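Local coordinates for uncharacterized protein (Parabacteroides merdae ATCC 43184, PDB 4OPW) that is of unknown function but, as a member of the putative auto-transporter adhesin head GIN family, may act in cell adhesion, at residues 13-18 with 40-45; 20-25 with 60-65; 34-39 with 85-90; 108-113 with 129-134. All coordinates share one frame; numbering follows the deposited sequence.

Interaction 1. Residues 13-18 with 40-45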
# COMPACT_ATOMS: atom_id res chain seq x y z
N THR A 13 -20.48 0.58 -17.71
CA THR A 13 -19.48 -0.43 -17.40
C THR A 13 -19.21 -1.30 -18.63
O THR A 13 -20.14 -1.72 -19.31
CB THR A 13 -19.94 -1.25 -16.20
OG1 THR A 13 -20.19 -0.37 -15.10
CG2 THR A 13 -18.94 -2.30 -15.79
N LYS A 14 -17.91 -1.51 -18.94
CA LYS A 14 -17.45 -2.39 -20.01
C LYS A 14 -16.50 -3.43 -19.43
O LYS A 14 -15.60 -3.08 -18.67
CB LYS A 14 -16.79 -1.62 -21.14
CG LYS A 14 -17.76 -0.73 -21.94
CD LYS A 14 -17.03 -0.04 -23.09
CE LYS A 14 -17.89 0.99 -23.79
NZ LYS A 14 -18.96 0.36 -24.61
N LYS A 15 -16.70 -4.70 -19.82
CA LYS A 15 -15.91 -5.80 -19.35
C LYS A 15 -15.25 -6.51 -20.53
O LYS A 15 -15.92 -6.90 -21.50
CB LYS A 15 -16.77 -6.77 -18.54
CG LYS A 15 -15.98 -7.92 -17.91
CD LYS A 15 -16.90 -8.83 -17.12
CE LYS A 15 -16.15 -9.72 -16.17
NZ LYS A 15 -17.04 -10.30 -15.13
N ILE A 16 -13.94 -6.66 -20.46
CA ILE A 16 -13.19 -7.34 -21.53
C ILE A 16 -12.20 -8.30 -20.89
O ILE A 16 -11.94 -8.24 -19.68
CB ILE A 16 -12.46 -6.32 -22.49
CG1 ILE A 16 -11.39 -5.49 -21.72
CG2 ILE A 16 -13.47 -5.42 -23.26
CD1 ILE A 16 -10.42 -4.66 -22.59
N THR A 17 -11.62 -9.18 -21.72
CA THR A 17 -10.58 -10.07 -21.23
C THR A 17 -9.32 -9.24 -21.09
O THR A 17 -9.19 -8.18 -21.75
CB THR A 17 -10.38 -11.26 -22.18
OG1 THR A 17 -10.09 -10.73 -23.49
CG2 THR A 17 -11.61 -12.18 -22.21
N ILE A 18 -8.41 -9.69 -20.23
CA ILE A 18 -7.13 -9.01 -20.05
C ILE A 18 -6.00 -10.04 -20.04
O ILE A 18 -6.20 -11.16 -19.57
CB ILE A 18 -7.13 -8.13 -18.76
CG1 ILE A 18 -5.92 -7.16 -18.73
CG2 ILE A 18 -7.24 -8.96 -17.46
CD1 ILE A 18 -5.93 -6.12 -17.54
N THR A 40 -10.13 -17.08 -15.56
CA THR A 40 -9.80 -16.33 -16.78
C THR A 40 -9.74 -14.82 -16.46
O THR A 40 -10.75 -14.25 -16.03
CB THR A 40 -10.82 -16.61 -17.90
OG1 THR A 40 -10.84 -18.01 -18.15
CG2 THR A 40 -10.48 -15.86 -19.20
N PRO A 41 -8.59 -14.15 -16.63
CA PRO A 41 -8.53 -12.73 -16.24
C PRO A 41 -9.38 -11.83 -17.12
O PRO A 41 -9.40 -11.93 -18.36
CB PRO A 41 -7.05 -12.38 -16.34
CG PRO A 41 -6.34 -13.71 -16.25
CD PRO A 41 -7.25 -14.65 -17.00
N HIS A 42 -10.13 -10.96 -16.43
CA HIS A 42 -10.95 -9.92 -17.04
C HIS A 42 -10.63 -8.58 -16.39
O HIS A 42 -10.09 -8.53 -15.28
CB HIS A 42 -12.45 -10.22 -16.89
CG HIS A 42 -12.93 -11.33 -17.77
ND1 HIS A 42 -12.93 -12.64 -17.33
CD2 HIS A 42 -13.43 -11.29 -19.03
CE1 HIS A 42 -13.42 -13.36 -18.34
NE2 HIS A 42 -13.73 -12.60 -19.38
N ILE A 43 -10.99 -7.50 -17.09
CA ILE A 43 -10.91 -6.14 -16.56
C ILE A 43 -12.26 -5.48 -16.83
O ILE A 43 -12.78 -5.53 -17.95
CB ILE A 43 -9.69 -5.32 -17.05
CG1 ILE A 43 -9.58 -3.97 -16.28
CG2 ILE A 43 -9.63 -5.15 -18.58
CD1 ILE A 43 -8.17 -3.35 -16.26
N GLU A 44 -12.84 -4.91 -15.78
CA GLU A 44 -14.13 -4.24 -15.83
C GLU A 44 -13.90 -2.78 -15.49
O GLU A 44 -13.36 -2.47 -14.42
CB GLU A 44 -15.08 -4.95 -14.85
CG GLU A 44 -16.53 -4.57 -15.00
CD GLU A 44 -17.46 -5.44 -14.18
OE1 GLU A 44 -17.24 -5.57 -12.96
OE2 GLU A 44 -18.42 -5.99 -14.77
N ILE A 45 -14.29 -1.88 -16.42
CA ILE A 45 -14.12 -0.43 -16.29
C ILE A 45 -15.46 0.25 -16.20
O ILE A 45 -16.30 0.07 -17.10
CB ILE A 45 -13.30 0.17 -17.50
CG1 ILE A 45 -11.96 -0.54 -17.74
CG2 ILE A 45 -13.15 1.72 -17.41
CD1 ILE A 45 -10.89 -0.37 -16.61
O HOH W 1 -15.85 -8.17 -13.21
O HOH W 2 -19.38 -8.63 -14.03
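An antiparallel strand pair near the N-terminal end of the beta-solenoid forms this surface contact: strand 11-17 runs along strand 42-46, whose other edge bonds to strand 80-85. K14 with I45 and I16 with I43 are the hydrogen-bonded pairs, K15 with E44 and T17 with H42 the non-hydrogen-bonded ones. The four N-H...O bonds of the first two pairs are nearly straight, K14 N to I45 O being 2.9 Å. Beyond the strands I18 N reaches P41 O at 3.1 Å from well above the carbonyl plane, so the last bond misses the lone pairs. On one sheet face I16 and I43 lie side by side, CG1 of I16 meeting CG2 of I43 at 3.6 Å. I18 crosses I43 obliquely; with CG1 anti to the backbone N (chi1 -167°), its CD1 comes to 3.8 Å from I43 CD1, while its CG2 rests on P41 CB. I57 of strand 55-60 touches I18 and I43. The opposite face, bearing K15 and E44, is polar. K15 stretches out with CG anti to the backbone N, and its CE passes the H42 ring at a slant, 3.8 Å from H42 CB. T13 CG2 presses on E44 CG, while T13 OG1 bonds to T46. The charges of K15 and E44 stop short of a salt bridge, K15 NZ lying 4.5 Å from E44 OE2. Two waters span the gap: each accepts from K15 NZ, one donating to E44 OE2 at 2.9 Å and the other, weakly, to E44 OE1.

Interaction 2. Residues 20-25 with 60-65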
# COMPACT_ATOMS: atom_id res chain seq x y z
N ASP A 20 -2.09 -11.54 -18.98
CA ASP A 20 -1.49 -11.80 -17.67
C ASP A 20 -0.66 -10.62 -17.20
O ASP A 20 0.13 -10.05 -17.97
CB ASP A 20 -0.58 -13.06 -17.75
CG ASP A 20 -1.29 -14.39 -17.89
OD1 ASP A 20 -2.54 -14.41 -17.85
OD2 ASP A 20 -0.59 -15.42 -18.03
N PHE A 21 -0.84 -10.25 -15.93
CA PHE A 21 -0.02 -9.22 -15.28
C PHE A 21 0.33 -9.70 -13.87
O PHE A 21 -0.45 -10.44 -13.28
CB PHE A 21 -0.70 -7.84 -15.26
CG PHE A 21 -1.99 -7.77 -14.46
CD1 PHE A 21 -1.97 -7.47 -13.10
CD2 PHE A 21 -3.22 -8.01 -15.07
CE1 PHE A 21 -3.16 -7.44 -12.35
CE2 PHE A 21 -4.41 -7.94 -14.33
CZ PHE A 21 -4.37 -7.68 -12.98
N ASN A 22 1.46 -9.25 -13.33
CA ASN A 22 1.83 -9.61 -11.95
C ASN A 22 2.21 -8.33 -11.16
O ASN A 22 2.67 -8.41 -10.02
CB ASN A 22 2.96 -10.66 -11.91
CG ASN A 22 4.26 -10.20 -12.53
OD1 ASN A 22 4.44 -9.02 -12.86
ND2 ASN A 22 5.20 -11.13 -12.71
N ALA A 23 2.01 -7.15 -11.79
CA ALA A 23 2.35 -5.87 -11.19
C ALA A 23 1.38 -4.83 -11.69
O ALA A 23 0.92 -4.91 -12.84
CB ALA A 23 3.80 -5.48 -11.52
N ILE A 24 1.04 -3.88 -10.81
CA ILE A 24 0.06 -2.84 -11.13
C ILE A 24 0.65 -1.46 -10.86
O ILE A 24 1.30 -1.25 -9.84
CB ILE A 24 -1.25 -3.05 -10.29
CG1 ILE A 24 -1.92 -4.41 -10.59
CG2 ILE A 24 -2.26 -1.88 -10.51
CD1 ILE A 24 -3.02 -4.86 -9.52
N LYS A 25 0.38 -0.51 -11.77
CA LYS A 25 0.79 0.89 -11.63
C LYS A 25 -0.32 1.79 -12.10
O LYS A 25 -0.84 1.61 -13.20
CB LYS A 25 2.10 1.16 -12.39
CG LYS A 25 2.68 2.56 -12.22
CD LYS A 25 4.03 2.64 -12.94
CE LYS A 25 4.63 4.03 -12.96
NZ LYS A 25 5.91 4.05 -13.72
N GLN A 60 2.97 -4.17 -20.16
CA GLN A 60 4.35 -4.25 -20.68
C GLN A 60 5.16 -5.06 -19.70
O GLN A 60 5.19 -4.72 -18.51
CB GLN A 60 4.96 -2.83 -20.85
CG GLN A 60 4.25 -1.92 -21.87
CD GLN A 60 4.24 -2.46 -23.28
OE1 GLN A 60 5.22 -3.05 -23.76
NE2 GLN A 60 3.13 -2.25 -23.98
N ASP A 61 5.74 -6.19 -20.16
CA ASP A 61 6.56 -7.07 -19.30
C ASP A 61 5.78 -7.44 -18.00
O ASP A 61 6.31 -7.34 -16.89
CB ASP A 61 7.92 -6.40 -18.99
CG ASP A 61 8.93 -7.25 -18.24
OD1 ASP A 61 8.92 -8.49 -18.42
OD2 ASP A 61 9.71 -6.68 -17.44
N ARG A 62 4.50 -7.83 -18.17
CA ARG A 62 3.54 -8.23 -17.12
C ARG A 62 3.23 -7.09 -16.10
O ARG A 62 2.66 -7.36 -15.05
CB ARG A 62 3.99 -9.52 -16.41
CG ARG A 62 3.85 -10.75 -17.32
CD ARG A 62 4.41 -12.02 -16.67
NE ARG A 62 5.86 -11.95 -16.51
CZ ARG A 62 6.57 -12.78 -15.74
NH1 ARG A 62 5.97 -13.74 -15.06
NH2 ARG A 62 7.89 -12.63 -15.65
N VAL A 63 3.55 -5.83 -16.45
CA VAL A 63 3.20 -4.67 -15.62
C VAL A 63 1.97 -4.02 -16.22
O VAL A 63 2.00 -3.56 -17.36
CB VAL A 63 4.35 -3.64 -15.45
CG1 VAL A 63 3.92 -2.47 -14.56
CG2 VAL A 63 5.60 -4.33 -14.89
N LEU A 64 0.88 -3.99 -15.46
CA LEU A 64 -0.35 -3.37 -15.90
C LEU A 64 -0.39 -1.90 -15.48
O LEU A 64 -0.23 -1.60 -14.29
CB LEU A 64 -1.58 -4.14 -15.34
CG LEU A 64 -2.94 -3.40 -15.43
CD1 LEU A 64 -3.43 -3.26 -16.90
CD2 LEU A 64 -4.01 -4.12 -14.62
N THR A 65 -0.61 -1.01 -16.45
CA THR A 65 -0.84 0.42 -16.21
C THR A 65 -2.28 0.73 -16.62
O THR A 65 -2.71 0.32 -17.70
CB THR A 65 0.17 1.33 -16.94
OG1 THR A 65 1.48 1.07 -16.43
CG2 THR A 65 -0.13 2.83 -16.74
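Backbone bonds set the register of 20-25 against 60-65. R62 O is the first anchor: it takes N22 N at 2.8 Å in its carbonyl plane and, more weakly, A23 N, so one carbonyl serves two successive amides where the chain enters strand 23-27. L64 then bonds both ways along the parallel pair. Its N gives a nearly straight bond to A23 O at 2.8 Å, though from above the carbonyl plane, and its O receives K25 N almost along the C=O axis. The CA hydrogens of I24 and T65 point at L64 O and K25 O, adding weak CA-H...O contacts. R62 sits in the type I' turn from Q60 to V63, which closes the beta hairpin of strands 55-60 and 63-66; strand 63-66 lies between strand 55-60 and strand 23-27 at the N-terminal end of the solenoid's long sheet.

Apolar packing centres on L64. Its CG stands anti to the backbone N (chi1 165°), which carries CD2 over the middle of the F21 ring, 3.8 Å from the centroid and 8° off the normal, a CH-pi contact. L64 CB meets F21 CG at the same ring's root. F21 holds its own CG in the crowded position between N and carbonyl carbon, so ring and leucine lie side by side; T83 and S85 touch the phenylalanine too. On the other sheet face A23 CB meets V63 CG2 at 4.0 Å.

Polar side chains meet at the turn. The bent R62 chain crosses N22 obliquely; the planes of guanidinium and amide are 38° apart, and one corner of the N22 amide lies over the rim of a guanidinium face.

Interaction 3. Residues 34-39 with 85-90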
# COMPACT_ATOMS: atom_id res chain seq x y z
N TYR A 34 -9.07 -5.40 -6.80
CA TYR A 34 -8.27 -6.52 -7.26
C TYR A 34 -8.56 -7.80 -6.52
O TYR A 34 -8.78 -7.80 -5.30
CB TYR A 34 -6.75 -6.18 -7.11
CG TYR A 34 -5.84 -7.35 -7.42
CD1 TYR A 34 -5.50 -7.66 -8.74
CD2 TYR A 34 -5.37 -8.19 -6.41
CE1 TYR A 34 -4.75 -8.80 -9.04
CE2 TYR A 34 -4.62 -9.32 -6.71
CZ TYR A 34 -4.31 -9.62 -8.02
OH TYR A 34 -3.57 -10.75 -8.27
N GLU A 35 -8.50 -8.91 -7.25
CA GLU A 35 -8.61 -10.23 -6.66
C GLU A 35 -7.56 -11.15 -7.28
O GLU A 35 -7.29 -11.06 -8.48
CB GLU A 35 -10.03 -10.82 -6.81
CG GLU A 35 -11.02 -10.27 -5.80
CD GLU A 35 -12.47 -10.67 -5.99
OE1 GLU A 35 -12.73 -11.86 -6.29
OE2 GLU A 35 -13.36 -9.81 -5.80
N GLN A 36 -6.93 -11.96 -6.44
CA GLN A 36 -5.94 -12.94 -6.88
C GLN A 36 -6.67 -14.26 -7.09
O GLN A 36 -7.29 -14.78 -6.15
CB GLN A 36 -4.77 -13.08 -5.89
CG GLN A 36 -3.56 -13.82 -6.51
CD GLN A 36 -2.47 -14.21 -5.53
OE1 GLN A 36 -2.42 -13.74 -4.39
NE2 GLN A 36 -1.56 -15.07 -5.96
N SER A 37 -6.67 -14.78 -8.33
CA SER A 37 -7.37 -16.02 -8.64
C SER A 37 -6.83 -16.66 -9.90
O SER A 37 -6.15 -15.99 -10.68
CB SER A 37 -8.87 -15.75 -8.83
OG SER A 37 -9.12 -15.08 -10.06
N GLU A 38 -7.21 -17.92 -10.13
CA GLU A 38 -6.82 -18.71 -11.30
C GLU A 38 -7.85 -18.59 -12.45
O GLU A 38 -7.60 -19.12 -13.53
CB GLU A 38 -6.65 -20.17 -10.90
CG GLU A 38 -5.37 -20.40 -10.12
CD GLU A 38 -5.02 -21.86 -9.90
OE1 GLU A 38 -5.45 -22.71 -10.71
OE2 GLU A 38 -4.24 -22.14 -8.96
N SER A 39 -8.98 -17.90 -12.21
CA SER A 39 -10.06 -17.64 -13.16
C SER A 39 -9.56 -16.84 -14.36
O SER A 39 -8.67 -15.99 -14.19
CB SER A 39 -11.18 -16.85 -12.47
OG SER A 39 -11.77 -17.56 -11.40
N SER A 85 -5.76 -11.48 -11.39
CA SER A 85 -4.59 -12.12 -11.96
C SER A 85 -4.21 -13.30 -11.08
O SER A 85 -4.58 -13.34 -9.91
CB SER A 85 -3.43 -11.15 -12.10
OG SER A 85 -2.84 -10.84 -10.84
N LYS A 86 -3.42 -14.23 -11.62
CA LYS A 86 -3.00 -15.37 -10.84
C LYS A 86 -1.94 -14.96 -9.79
O LYS A 86 -1.89 -15.54 -8.70
CB LYS A 86 -2.47 -16.46 -11.78
CG LYS A 86 -2.11 -17.76 -11.08
CD LYS A 86 -1.88 -18.91 -12.06
CE LYS A 86 -1.31 -20.09 -11.31
NZ LYS A 86 -1.16 -21.30 -12.19
N TRP A 87 -1.07 -14.04 -10.16
CA TRP A 87 0.04 -13.58 -9.34
C TRP A 87 0.07 -12.07 -9.20
O TRP A 87 -0.31 -11.34 -10.13
CB TRP A 87 1.37 -14.05 -9.96
CG TRP A 87 1.45 -15.53 -10.17
CD1 TRP A 87 1.34 -16.20 -11.35
CD2 TRP A 87 1.61 -16.52 -9.15
NE1 TRP A 87 1.45 -17.56 -11.13
CE2 TRP A 87 1.61 -17.78 -9.79
CE3 TRP A 87 1.74 -16.47 -7.75
CZ2 TRP A 87 1.79 -18.99 -9.09
CZ3 TRP A 87 1.94 -17.66 -7.05
CH2 TRP A 87 1.93 -18.90 -7.72
N LEU A 88 0.57 -11.59 -8.04
CA LEU A 88 0.75 -10.16 -7.81
C LEU A 88 1.99 -9.94 -6.94
O LEU A 88 2.01 -10.36 -5.79
CB LEU A 88 -0.48 -9.50 -7.17
CG LEU A 88 -0.39 -7.97 -7.01
CD1 LEU A 88 -0.41 -7.26 -8.37
CD2 LEU A 88 -1.47 -7.45 -6.09
N LYS A 89 3.02 -9.31 -7.51
CA LYS A 89 4.25 -9.09 -6.75
C LYS A 89 4.44 -7.61 -6.40
O LYS A 89 5.29 -7.29 -5.56
CB LYS A 89 5.49 -9.63 -7.52
CG LYS A 89 5.84 -8.80 -8.77
CD LYS A 89 7.09 -9.31 -9.48
CE LYS A 89 7.45 -8.42 -10.62
NZ LYS A 89 8.70 -8.87 -11.29
N GLU A 90 3.70 -6.70 -7.05
CA GLU A 90 3.94 -5.27 -6.83
C GLU A 90 2.74 -4.41 -7.17
O GLU A 90 2.04 -4.67 -8.14
CB GLU A 90 5.12 -4.84 -7.73
CG GLU A 90 5.58 -3.40 -7.66
CD GLU A 90 6.64 -3.18 -8.71
OE1 GLU A 90 7.75 -3.74 -8.55
OE2 GLU A 90 6.33 -2.60 -9.77
O HOH W 3 -1.79 -23.09 -10.00
O HOH W 4 -3.90 -21.90 -12.89
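Y34 opens the contact with its ring, swung toward 85-90 by a CG anti to the backbone N (chi1 174°). Its hydroxyl donates to S85 OG, 2.7 Å from Y34 OH, with the serine oxygen in the ring plane at the edge. S85 OG in turn donates to W87 O at 2.7 Å, coming from above that carbonyl's plane, so the two hydroxyls relay in one direction toward the backbone. L88 covers one face of the tyrosine ring: its CD2 stands off-centre toward the rim, 3.7 Å from Y34 CE2, a CH-pi contact; F21 and I24 also touch this buried tyrosine. E35 contributes its backbone, O receiving a weak bond from S85 N. Q36 pairs with S85 in a parallel bridge and sends its extended side chain on to the next carbonyl, Q36 NE2 meeting K86 O at 2.8 Å on a lone pair, with the acceptor in the amide plane. The other end of this amide, OE1, accepts from K106 N, so both ends of the amide are held. S37 N donates to S85 O at 3.0 Å from above the carbonyl plane, while S37 OG turns to N84. E38 lies at the solvent side, its carboxylate facing the long extended K86 chain. K86 NZ lies 4.5 Å from E38 OE2, too far for a salt bridge; two waters accept from it, one donating to E38 OE2 and the other, weakly, to E38 OE1. The contact thus sits at a corner of the beta-solenoid, where strand 31-36 pairs in parallel with strand 80-85 before the chain turns through 86-89 into strand 90-94.

Interaction 4. Residues 108-113 with 129-134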
# COMPACT_ATOMS: atom_id res chain seq x y z
N ASP A 108 6.13 -15.13 -3.26
CA ASP A 108 7.45 -14.98 -2.65
C ASP A 108 7.61 -13.58 -2.06
O ASP A 108 8.15 -13.42 -0.96
CB ASP A 108 8.56 -15.23 -3.69
CG ASP A 108 8.68 -16.66 -4.21
OD1 ASP A 108 8.17 -17.59 -3.54
OD2 ASP A 108 9.29 -16.85 -5.27
N GLU A 109 7.14 -12.55 -2.80
CA GLU A 109 7.29 -11.16 -2.39
C GLU A 109 6.12 -10.30 -2.82
O GLU A 109 5.58 -10.48 -3.92
CB GLU A 109 8.59 -10.57 -2.98
CG GLU A 109 9.88 -11.12 -2.39
CD GLU A 109 11.19 -10.55 -2.88
OE1 GLU A 109 11.24 -9.33 -3.17
OE2 GLU A 109 12.19 -11.31 -2.93
N LEU A 110 5.76 -9.33 -1.98
CA LEU A 110 4.75 -8.34 -2.31
C LEU A 110 5.30 -6.99 -1.90
O LEU A 110 5.60 -6.76 -0.72
CB LEU A 110 3.37 -8.63 -1.70
CG LEU A 110 2.28 -7.58 -2.02
CD1 LEU A 110 2.09 -7.38 -3.56
CD2 LEU A 110 0.99 -7.93 -1.32
N LYS A 111 5.49 -6.11 -2.88
CA LYS A 111 5.98 -4.75 -2.66
C LYS A 111 4.90 -3.76 -3.01
O LYS A 111 4.33 -3.82 -4.10
CB LYS A 111 7.26 -4.51 -3.49
CG LYS A 111 7.80 -3.08 -3.44
CD LYS A 111 9.20 -2.98 -4.09
CE LYS A 111 9.21 -3.19 -5.60
NZ LYS A 111 10.55 -3.58 -6.14
N ILE A 112 4.58 -2.86 -2.07
CA ILE A 112 3.57 -1.84 -2.30
C ILE A 112 4.15 -0.46 -2.02
O ILE A 112 4.72 -0.23 -0.95
CB ILE A 112 2.30 -2.09 -1.46
CG1 ILE A 112 1.76 -3.52 -1.75
CG2 ILE A 112 1.21 -1.00 -1.74
CD1 ILE A 112 0.53 -3.89 -1.04
N ASN A 113 4.02 0.45 -3.00
CA ASN A 113 4.43 1.85 -2.88
C ASN A 113 3.19 2.72 -3.01
O ASN A 113 2.60 2.75 -4.09
CB ASN A 113 5.50 2.21 -3.92
CG ASN A 113 6.79 1.43 -3.82
OD1 ASN A 113 7.13 0.84 -2.79
ND2 ASN A 113 7.56 1.42 -4.90
N GLY A 129 6.69 -14.36 1.50
CA GLY A 129 8.02 -14.50 2.07
C GLY A 129 8.55 -13.15 2.54
O GLY A 129 9.13 -13.05 3.62
N LYS A 130 8.32 -12.10 1.75
CA LYS A 130 8.76 -10.75 2.08
C LYS A 130 7.66 -9.75 1.76
O LYS A 130 7.11 -9.78 0.66
CB LYS A 130 10.05 -10.42 1.31
CG LYS A 130 10.66 -9.06 1.62
CD LYS A 130 11.76 -8.77 0.63
CE LYS A 130 12.55 -7.54 0.98
NZ LYS A 130 13.70 -7.35 0.05
N LEU A 131 7.32 -8.89 2.73
CA LEU A 131 6.29 -7.86 2.55
C LEU A 131 6.96 -6.51 2.71
O LEU A 131 7.51 -6.21 3.76
CB LEU A 131 5.12 -8.05 3.54
CG LEU A 131 3.87 -7.15 3.37
CD1 LEU A 131 3.21 -7.33 1.97
CD2 LEU A 131 2.84 -7.45 4.46
N ASP A 132 6.98 -5.74 1.63
CA ASP A 132 7.70 -4.48 1.58
C ASP A 132 6.73 -3.33 1.31
O ASP A 132 6.30 -3.11 0.17
CB ASP A 132 8.81 -4.60 0.52
CG ASP A 132 9.64 -3.37 0.26
OD1 ASP A 132 9.50 -2.38 1.01
OD2 ASP A 132 10.43 -3.39 -0.70
N LEU A 133 6.41 -2.57 2.37
CA LEU A 133 5.42 -1.51 2.33
C LEU A 133 6.06 -0.15 2.48
O LEU A 133 6.86 0.08 3.39
CB LEU A 133 4.39 -1.72 3.45
CG LEU A 133 3.79 -3.14 3.56
CD1 LEU A 133 2.85 -3.24 4.74
CD2 LEU A 133 3.06 -3.54 2.27
N ASN A 134 5.71 0.75 1.56
CA ASN A 134 6.26 2.10 1.52
C ASN A 134 5.16 3.11 1.33
O ASN A 134 4.32 2.97 0.43
CB ASN A 134 7.27 2.22 0.37
CG ASN A 134 8.37 1.18 0.45
OD1 ASN A 134 9.37 1.39 1.11
ND2 ASN A 134 8.14 -0.00 -0.16
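The packed side of this strand pair is leucine and isoleucine. L110, I112, L131 and L133 line the face turned to the solenoid interior, each pair side by side. L131, with CG anti to the backbone N (chi1 -173°), leans its CD1 onto L110 CB at 3.9 Å; L133 CD2 sits 4.1 Å from I112 CB. V126 and M141, from strands of other faces, touch these side chains. Strands 109-114 and 130-136 run parallel, their short segments 2° apart, joined by alternating bonds: L110 N to K130 O, D132 N to L110 O at 2.9 Å, I112 N to D132 O at 2.8 Å, and N134 N to I112 O. At the corner K130 N meets D108 O at 3.0 Å, its N-H bent off line (135°).

The other face is polar and more exposed; its neighbours still touch along their stems. E109 and K130 run alongside each other, CG of E109 3.8 Å from K130 CB. E109 OE1 stays 4.5 Å from K130 NZ, which has a long, weak ion pair with E152. K111 touches D132 only through its aliphatic part, CD against OD2; bent at chi3, it carries NZ away to a long, weak ion pair with E90. N134 ND2 donates to D132 OD1 at 3.0 Å from above the carboxylate plane, tying down the aspartate. Backbone bonds and aliphatic contacts thus fix the stacking of coils, while the lysine and glutamate ends, too far apart for salt bridges across the pair, would act mainly through longer-range electrostatics.

Interactions 1, 2 and 3 crowd the N-terminal end of the solenoid, whereas interaction 4 lies nearest the chain's centre. Interaction 1 is a surface contact and antiparallel; the other three are partly buried and have parallel pairing. I18 CD1 of interaction 1 packs on L64 CD1 of interaction 2, joining their apolar sides. Interactions 2 and 3 meet through probable backbone bonds from K89 N to N22 O and from I24 N to E90 O, and K111 N probably bonds to K89 O between interactions 3 and 4. Waters bridge lysine and glutamate in interactions 1 and 3; interaction 3 relies most on side-chain bonds, interaction 4 on regular backbone pairing.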